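Local coordinates for angiotensin-converting enzyme (Anopheles gambiae, PDB 6S1Y), which is a zinc metallopeptidase that, like other angiotensin-converting enzymes, probably removes dipeptides from the carboxyl ends of small peptides, at residues Met113-Asn116 and Tyr117-Lys121; Phe171-Tyr174 and Val175-Asn178; Leu432-Ala435 and Tyr436-Lys440; Gly448-Pro452 and Arg453-Cys457. All coordinates share one frame; numbering follows the deposited sequence.

Contact 1. Residues Met113-Asn116 and Tyr117-Lys121; sequences MESN and YAKAK
Ser115 and Lys119 meet one turn apart in the last part of helix 100-119. Lys119 N reaches Ser115 O at 3.1 Å, in a bond bent to 138° at the hydrogen, and the lysine CB lies 3.3 Å from the same oxygen. Because the lysine CG stands beside its own backbone N (chi1 -75°), the extended chain runs back past the serine, and CD comes 3.7 Å from Ser115 OG. This is the looser, partly exposed flank: a small hydroxyl lets a long aliphatic stem pass, and the stem leads the ammonium group away from the turn. Met113 and Tyr117, by contrast, are buried and tightly packed by neighbours outside the turn. Tyr117 N bonds to Met113 O at 3.0 Å, but their side chains part, Met113 towards helix 168-184 and Tyr117 towards Trp159 and Trp253. Between the two flanks, Ala118 N donates to Glu114 O at 2.9 Å; Glu114 itself directs OE2 to the hydroxyl of Tyr486, a residue of the ligand pocket, and so stands in its second shell. Around this turn, Met113 packs on Ser170, Phe171 and Tyr174 of helix 168-184, whereas the ring of Tyr117 makes a T-shaped contact with Trp159 of helix 149-163.

Contact 2. Residues Phe171-Tyr174 and Val175-Asn178; sequences FQKY and VELN
Val175 N bonds to Phe171 O at 2.9 Å, the first of four successive i to i+4 backbone bonds that keep this piece of helix 168-184 regular as far as Asn178 N and Tyr174 O. On the buried side, the CG2 methyl of Val175 sits over one face of the Phe171 ring, 4.0 Å from its centroid and 30° off the normal, a CH-pi contact. The valine torsion sets CG2 beside the backbone N, turning it back toward the preceding turn. On the outer side, Gln172 NE2 donates to Glu176 OE1 at 3.2 Å. The glutamine chain bends at chi2 (59°) to deliver the amide; the acceptor lies nearly in the amide plane but is met from above the carboxylate plane, the two planes standing 64° apart. Next to it, Lys173 folds its stem so that CD touches Leu177 CD1 at 3.6 Å, and its NZ stays 4.2 Å from Glu176 OE2, too far for a salt bridge. Gln172 OE1 also bonds to Tyr455 OH at the start of helix 455-467, which should fix the amide's rotation. The inner side thus combines apolar packing with polar ends satisfied from outside, Tyr174 OH by Asp491 and Asn178 ND2 by Tyr95; on the outer side an amide-carboxylate hydrogen bond, not a salt bridge, links successive turns, the nearby lysine probably adding only weak attraction.

Contact 3. Residues Leu432-Ala435 and Tyr436-Lys440; sequences LPFA and YTLDK
Leu432 O receives Tyr436 N at 2.9 Å near the start of helix 431-447, in a nearly straight bond of 169°. The two side chains part from there: Leu432 packs on Tyr501 and Val502 of helix 495-514, and the tyrosine OH bonds to Asp208 as well as to Lys440 NZ. Pro433 suits a first turn, where its missing N-H costs no helical bond; its oxygen still accepts Thr437 N at 3.1 Å. Phe434 O has two donors: Thr437 OG1 lies 2.7 Å from Phe434 O, and Leu438 N is the other. With chi1 of 55° the threonine hydroxyl lies between its backbone N and carbonyl carbon and folds onto the helix, so the buried hydroxyl is satisfied within its own helix, with a weak bond from Arg463 added. This helix lies in the largely helical interior characteristic of the HExxH zinc peptidases of this family: the Phe434 side chain is about 5 Å from the bound glutamyl ligand and touches Gln255 of the pocket. Leu438 lays CG over one face of the phenylalanine ring and brings CD1 to within 3.9 Å of Phe434 CE2. Ala435 comes last, its methyl small enough to fit against Tyr494 and Phe498. Leu438 N, already bonded to Phe434 O, makes a second, weak bond to Ala435 O at 3.3 Å, so that this one N-H is divided between two carbonyls.

Contact 4. Residues Gly448-Pro452 and Arg453-Cys457; sequences GDIKP and REYNC
Pro452 presses on the ring of Tyr455, its CA standing 3.4 Å from the ring centroid and only 8° off the normal, a CH-pi contact. Pro452 is the second residue of a type I beta turn, Lys451-Glu454, that leads into helix 455-467. Proline fits this position because its ring already fixes phi near the required value. The turn is closed twice: Glu454 N bonds to Lys451 O at 3.0 Å, and Glu454 OE1 accepts Lys451 N at 2.9 Å through its anti lone pair, nearly straight at 169°. Glutamate reaches this far because its chain, extended beyond CG, runs alongside Lys451. Ile450 lies beside the tyrosine: its O is at the ring edge, in the ring plane, its CG2 is 4.0 Å from Tyr455 CD1, and its side chain packs on Tyr441 and Val445 of the preceding helix. With the Glu454 carboxylate turned back to the loop, the carboxylate of Glu477 takes the N-H groups of Asn456 and Cys457 at the helix start, and Cys457 is joined to Cys602 by a disulfide. Farthest out, Gly448 has a positive phi of 89°, at which a CB would collide with the preceding carbonyl, and Lys451 NZ donates to Gly448 O at 3.1 Å.

Along the chain the contacts follow in series: contact 1 on helix 100-119, contact 2 on helix 168-184, contact 3 on helix 431-447, and contact 4 spanning the next loop and the first residues of helix 455-467. Contact 2 touches both contact 1, its centre 18 Å away, and contact 4, 13 Å away, and so brings early and late parts of the sequence together. Contacts 3 and 4 follow one another across that loop, with centres 17 Å apart and nearest atoms about 5 Å apart. Contacts 1 and 3, centres 23 Å apart, stand beside the ligand, the side chains of Glu114 and Phe434 about 6 and 5 Å from it, while contacts 2 and 4 join helices farther out.

Contact 1. Residues Met113-Asn116 and Tyr117-Lys121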
# COMPACT_ATOMS: atom_id res chain seq x y z
N MET A 113 8.63 16.46 6.84
CA MET A 113 8.67 15.81 5.53
C MET A 113 7.28 15.73 4.91
O MET A 113 7.08 16.11 3.75
CB MET A 113 9.28 14.41 5.65
CG MET A 113 10.67 14.38 6.20
SD MET A 113 11.48 12.78 5.99
CE MET A 113 10.72 11.82 7.29
N GLU A 114 6.31 15.20 5.66
CA GLU A 114 4.97 14.96 5.13
C GLU A 114 4.32 16.27 4.71
O GLU A 114 3.68 16.35 3.65
CB GLU A 114 4.12 14.24 6.19
CG GLU A 114 2.63 14.03 5.85
CD GLU A 114 1.94 13.04 6.79
OE1 GLU A 114 2.40 12.89 7.95
OE2 GLU A 114 0.95 12.41 6.37
N SER A 115 4.52 17.32 5.50
CA SER A 115 3.97 18.62 5.15
C SER A 115 4.54 19.13 3.84
O SER A 115 3.82 19.69 3.01
CB SER A 115 4.26 19.61 6.28
OG SER A 115 4.01 20.93 5.84
N ASN A 116 5.86 19.00 3.66
CA ASN A 116 6.49 19.44 2.43
C ASN A 116 5.92 18.69 1.23
O ASN A 116 5.65 19.29 0.18
CB ASN A 116 8.01 19.24 2.56
CG ASN A 116 8.74 19.48 1.27
OD1 ASN A 116 9.05 18.55 0.54
ND2 ASN A 116 9.04 20.74 0.98
N TYR A 117 5.67 17.39 1.39
CA TYR A 117 5.09 16.57 0.33
C TYR A 117 3.68 17.01 -0.02
O TYR A 117 3.33 17.17 -1.20
CB TYR A 117 5.10 15.11 0.79
CG TYR A 117 4.57 14.07 -0.19
CD1 TYR A 117 3.20 13.91 -0.41
CD2 TYR A 117 5.45 13.20 -0.85
CE1 TYR A 117 2.73 12.96 -1.27
CE2 TYR A 117 4.97 12.23 -1.73
CZ TYR A 117 3.62 12.12 -1.94
OH TYR A 117 3.13 11.14 -2.81
N ALA A 118 2.84 17.21 1.00
CA ALA A 118 1.42 17.48 0.75
C ALA A 118 1.19 18.88 0.20
O ALA A 118 0.20 19.12 -0.49
CB ALA A 118 0.62 17.30 2.04
N LYS A 119 2.10 19.81 0.47
CA LYS A 119 1.89 21.20 0.10
C LYS A 119 2.56 21.61 -1.21
O LYS A 119 2.44 22.76 -1.62
CB LYS A 119 2.42 22.11 1.22
CG LYS A 119 1.54 22.19 2.47
CD LYS A 119 2.20 23.10 3.52
CE LYS A 119 1.21 23.61 4.54
NZ LYS A 119 1.74 24.80 5.29
N ALA A 120 3.24 20.70 -1.90
CA ALA A 120 3.98 21.09 -3.08
C ALA A 120 3.05 21.48 -4.21
O ALA A 120 2.03 20.83 -4.43
CB ALA A 120 4.88 19.95 -3.54
N LYS A 121 3.41 22.54 -4.94
CA LYS A 121 2.65 23.00 -6.10
C LYS A 121 3.61 23.32 -7.23
O LYS A 121 4.79 23.57 -7.00
CB LYS A 121 1.79 24.25 -5.77
CG LYS A 121 0.85 24.03 -4.59
CD LYS A 121 -0.59 24.45 -4.91
CE LYS A 121 -1.58 23.86 -3.90
NZ LYS A 121 -0.99 23.81 -2.52

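Contact 2. Residues Phe171-Tyr174 and Val175-Asn178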
# COMPACT_ATOMS: atom_id res chain seq x y z
N PHE A 171 14.78 14.19 7.31
CA PHE A 171 14.94 12.74 7.19
C PHE A 171 16.08 12.23 8.06
O PHE A 171 15.94 11.21 8.74
CB PHE A 171 15.17 12.35 5.73
CG PHE A 171 15.33 10.87 5.52
CD1 PHE A 171 14.23 10.07 5.29
CD2 PHE A 171 16.58 10.28 5.56
CE1 PHE A 171 14.37 8.68 5.09
CE2 PHE A 171 16.74 8.93 5.37
CZ PHE A 171 15.63 8.12 5.12
N GLN A 172 17.22 12.92 8.04
CA GLN A 172 18.37 12.42 8.81
C GLN A 172 18.04 12.42 10.30
O GLN A 172 18.41 11.48 11.02
CB GLN A 172 19.60 13.27 8.53
CG GLN A 172 20.86 12.77 9.22
CD GLN A 172 21.20 11.37 8.80
OE1 GLN A 172 21.14 11.02 7.61
NE2 GLN A 172 21.55 10.53 9.76
N LYS A 173 17.34 13.45 10.77
CA LYS A 173 16.92 13.50 12.17
C LYS A 173 15.94 12.38 12.48
O LYS A 173 16.02 11.74 13.53
CB LYS A 173 16.29 14.86 12.46
CG LYS A 173 15.65 14.96 13.84
CD LYS A 173 16.67 14.80 14.97
CE LYS A 173 17.63 15.98 15.02
NZ LYS A 173 18.69 15.77 16.05
N TYR A 174 15.00 12.13 11.57
CA TYR A 174 14.05 11.04 11.77
C TYR A 174 14.76 9.71 11.89
O TYR A 174 14.39 8.87 12.72
CB TYR A 174 13.07 11.03 10.60
CG TYR A 174 12.51 9.69 10.19
CD1 TYR A 174 11.65 8.97 11.01
CD2 TYR A 174 12.79 9.18 8.93
CE1 TYR A 174 11.12 7.76 10.61
CE2 TYR A 174 12.25 7.97 8.51
CZ TYR A 174 11.41 7.27 9.34
OH TYR A 174 10.89 6.06 8.88
N VAL A 175 15.77 9.49 11.06
CA VAL A 175 16.48 8.22 11.13
C VAL A 175 17.16 8.07 12.49
O VAL A 175 17.13 6.98 13.09
CB VAL A 175 17.49 8.10 9.98
CG1 VAL A 175 18.54 7.07 10.31
CG2 VAL A 175 16.74 7.75 8.70
N GLU A 176 17.77 9.15 12.99
CA GLU A 176 18.56 9.05 14.22
C GLU A 176 17.67 8.74 15.42
O GLU A 176 18.03 7.91 16.25
CB GLU A 176 19.35 10.34 14.46
CG GLU A 176 20.66 10.37 13.69
CD GLU A 176 21.14 11.77 13.32
OE1 GLU A 176 22.17 11.86 12.61
OE2 GLU A 176 20.50 12.76 13.72
N LEU A 177 16.51 9.39 15.50
CA LEU A 177 15.63 9.17 16.64
C LEU A 177 14.77 7.93 16.49
O LEU A 177 14.34 7.36 17.49
CB LEU A 177 14.74 10.40 16.85
CG LEU A 177 15.51 11.64 17.31
CD1 LEU A 177 14.66 12.89 17.19
CD2 LEU A 177 16.01 11.45 18.75
N ASN A 178 14.49 7.52 15.25
CA ASN A 178 13.88 6.21 15.04
C ASN A 178 14.80 5.13 15.59
O ASN A 178 14.33 4.14 16.16
CB ASN A 178 13.59 5.98 13.55
CG ASN A 178 13.24 4.51 13.22
OD1 ASN A 178 14.10 3.64 13.26
ND2 ASN A 178 11.98 4.25 12.90

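Contact 3. Residues Leu432-Ala435 and Tyr436-Lys440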
# COMPACT_ATOMS: atom_id res chain seq x y z
N LEU A 432 5.45 -5.80 -6.82
CA LEU A 432 6.18 -6.53 -5.79
C LEU A 432 7.65 -6.17 -5.72
O LEU A 432 8.13 -5.83 -4.62
CB LEU A 432 5.98 -8.04 -6.00
CG LEU A 432 4.55 -8.42 -5.60
CD1 LEU A 432 3.94 -9.37 -6.56
CD2 LEU A 432 4.54 -9.03 -4.21
N PRO A 433 8.41 -6.19 -6.82
CA PRO A 433 9.79 -5.69 -6.72
C PRO A 433 9.88 -4.27 -6.22
O PRO A 433 10.80 -3.93 -5.46
CB PRO A 433 10.31 -5.82 -8.17
CG PRO A 433 9.36 -6.85 -8.82
CD PRO A 433 8.05 -6.64 -8.17
N PHE A 434 8.96 -3.40 -6.63
CA PHE A 434 8.97 -2.04 -6.10
C PHE A 434 8.82 -2.04 -4.59
O PHE A 434 9.61 -1.42 -3.88
CB PHE A 434 7.84 -1.22 -6.73
CG PHE A 434 7.69 0.15 -6.13
CD1 PHE A 434 8.46 1.21 -6.59
CD2 PHE A 434 6.79 0.37 -5.12
CE1 PHE A 434 8.31 2.47 -6.06
CE2 PHE A 434 6.64 1.63 -4.57
CZ PHE A 434 7.40 2.68 -5.04
N ALA A 435 7.76 -2.69 -4.08
CA ALA A 435 7.50 -2.68 -2.64
C ALA A 435 8.68 -3.25 -1.87
O ALA A 435 9.09 -2.70 -0.85
CB ALA A 435 6.22 -3.46 -2.33
N TYR A 436 9.29 -4.32 -2.40
CA TYR A 436 10.47 -4.91 -1.79
C TYR A 436 11.60 -3.89 -1.64
O TYR A 436 12.21 -3.78 -0.57
CB TYR A 436 10.94 -6.10 -2.63
CG TYR A 436 12.21 -6.78 -2.17
CD1 TYR A 436 12.24 -7.54 -0.99
CD2 TYR A 436 13.38 -6.72 -2.93
CE1 TYR A 436 13.41 -8.18 -0.59
CE2 TYR A 436 14.53 -7.35 -2.53
CZ TYR A 436 14.55 -8.08 -1.36
OH TYR A 436 15.73 -8.72 -0.98
N THR A 437 11.90 -3.13 -2.70
CA THR A 437 13.05 -2.24 -2.65
C THR A 437 12.87 -1.11 -1.65
O THR A 437 13.85 -0.57 -1.14
CB THR A 437 13.35 -1.64 -4.03
OG1 THR A 437 12.18 -1.00 -4.52
CG2 THR A 437 13.77 -2.70 -5.02
N LEU A 438 11.63 -0.69 -1.39
CA LEU A 438 11.45 0.45 -0.49
C LEU A 438 11.87 0.12 0.94
O LEU A 438 12.52 0.95 1.60
CB LEU A 438 10.00 0.92 -0.51
CG LEU A 438 9.56 1.88 -1.61
CD1 LEU A 438 8.33 2.64 -1.15
CD2 LEU A 438 10.68 2.86 -1.95
N ASP A 439 11.50 -1.05 1.45
CA ASP A 439 11.94 -1.37 2.80
C ASP A 439 13.31 -2.01 2.83
O ASP A 439 14.05 -1.81 3.80
CB ASP A 439 10.88 -2.22 3.51
CG ASP A 439 9.76 -1.34 4.12
OD1 ASP A 439 9.82 -0.11 3.91
OD2 ASP A 439 8.86 -1.85 4.82
N LYS A 440 13.72 -2.73 1.79
CA LYS A 440 15.11 -3.18 1.77
C LYS A 440 16.02 -1.96 1.86
O LYS A 440 16.98 -1.96 2.63
CB LYS A 440 15.40 -4.01 0.52
CG LYS A 440 16.75 -4.71 0.52
CD LYS A 440 17.07 -5.27 -0.88
CE LYS A 440 18.41 -6.05 -0.94
NZ LYS A 440 18.31 -7.39 -0.31

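Contact 4. Residues Gly448-Pro452 and Arg453-Cys457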
# COMPACT_ATOMS: atom_id res chain seq x y z
N GLY A 448 22.46 0.95 9.23
CA GLY A 448 23.77 1.52 8.98
C GLY A 448 24.48 0.99 7.75
O GLY A 448 25.54 1.51 7.40
N ASP A 449 23.94 -0.05 7.10
CA ASP A 449 24.54 -0.57 5.87
C ASP A 449 24.58 0.47 4.76
O ASP A 449 25.42 0.37 3.87
CB ASP A 449 23.75 -1.77 5.35
CG ASP A 449 23.55 -2.84 6.39
OD1 ASP A 449 24.45 -3.02 7.25
OD2 ASP A 449 22.50 -3.51 6.35
N ILE A 450 23.66 1.43 4.76
CA ILE A 450 23.61 2.49 3.76
C ILE A 450 23.86 3.81 4.47
O ILE A 450 23.05 4.24 5.30
CB ILE A 450 22.26 2.52 3.02
CG1 ILE A 450 22.02 1.23 2.25
CG2 ILE A 450 22.20 3.70 2.06
CD1 ILE A 450 20.58 1.13 1.65
N LYS A 451 24.97 4.47 4.14
CA LYS A 451 25.38 5.63 4.91
C LYS A 451 24.90 6.91 4.25
O LYS A 451 24.58 6.92 3.07
CB LYS A 451 26.90 5.67 5.07
CG LYS A 451 27.56 4.35 5.53
CD LYS A 451 27.64 4.19 7.05
CE LYS A 451 28.70 3.14 7.44
NZ LYS A 451 28.54 1.85 6.66
N PRO A 452 24.86 8.02 5.00
CA PRO A 452 24.29 9.26 4.44
C PRO A 452 24.94 9.76 3.16
O PRO A 452 24.26 10.38 2.33
CB PRO A 452 24.50 10.27 5.59
CG PRO A 452 24.48 9.42 6.86
CD PRO A 452 25.15 8.12 6.45
N ARG A 453 26.23 9.54 2.95
CA ARG A 453 26.85 10.10 1.76
C ARG A 453 26.61 9.25 0.52
O ARG A 453 27.02 9.64 -0.57
CB ARG A 453 28.35 10.30 1.99
CG ARG A 453 29.09 9.01 2.23
CD ARG A 453 30.49 9.24 2.81
NE ARG A 453 30.89 8.11 3.66
CZ ARG A 453 31.17 6.89 3.21
NH1 ARG A 453 31.10 6.62 1.90
NH2 ARG A 453 31.51 5.94 4.06
N GLU A 454 25.95 8.10 0.66
CA GLU A 454 25.54 7.28 -0.48
C GLU A 454 24.03 7.06 -0.50
O GLU A 454 23.54 6.12 -1.14
CB GLU A 454 26.28 5.93 -0.44
CG GLU A 454 26.52 5.41 0.95
CD GLU A 454 26.91 3.94 1.01
OE1 GLU A 454 26.51 3.28 2.00
OE2 GLU A 454 27.61 3.44 0.10
N TYR A 455 23.26 7.92 0.16
CA TYR A 455 21.82 7.71 0.27
C TYR A 455 21.15 7.61 -1.10
O TYR A 455 20.31 6.72 -1.33
CB TYR A 455 21.18 8.85 1.07
CG TYR A 455 21.11 8.68 2.57
CD1 TYR A 455 21.45 7.50 3.20
CD2 TYR A 455 20.67 9.73 3.35
CE1 TYR A 455 21.37 7.39 4.58
CE2 TYR A 455 20.58 9.62 4.72
CZ TYR A 455 20.92 8.47 5.32
OH TYR A 455 20.80 8.43 6.69
N ASN A 456 21.49 8.50 -2.02
CA ASN A 456 20.71 8.56 -3.24
C ASN A 456 21.12 7.48 -4.23
O ASN A 456 20.25 6.84 -4.84
CB ASN A 456 20.79 9.94 -3.89
CG ASN A 456 19.50 10.27 -4.68
OD1 ASN A 456 18.40 9.84 -4.31
ND2 ASN A 456 19.65 11.01 -5.78
N CYS A 457 22.42 7.25 -4.41
CA CYS A 457 22.80 6.27 -5.42
C CYS A 457 22.56 4.83 -4.96
O CYS A 457 22.29 3.97 -5.80
CB CYS A 457 24.24 6.52 -5.88
SG CYS A 457 24.34 8.07 -6.98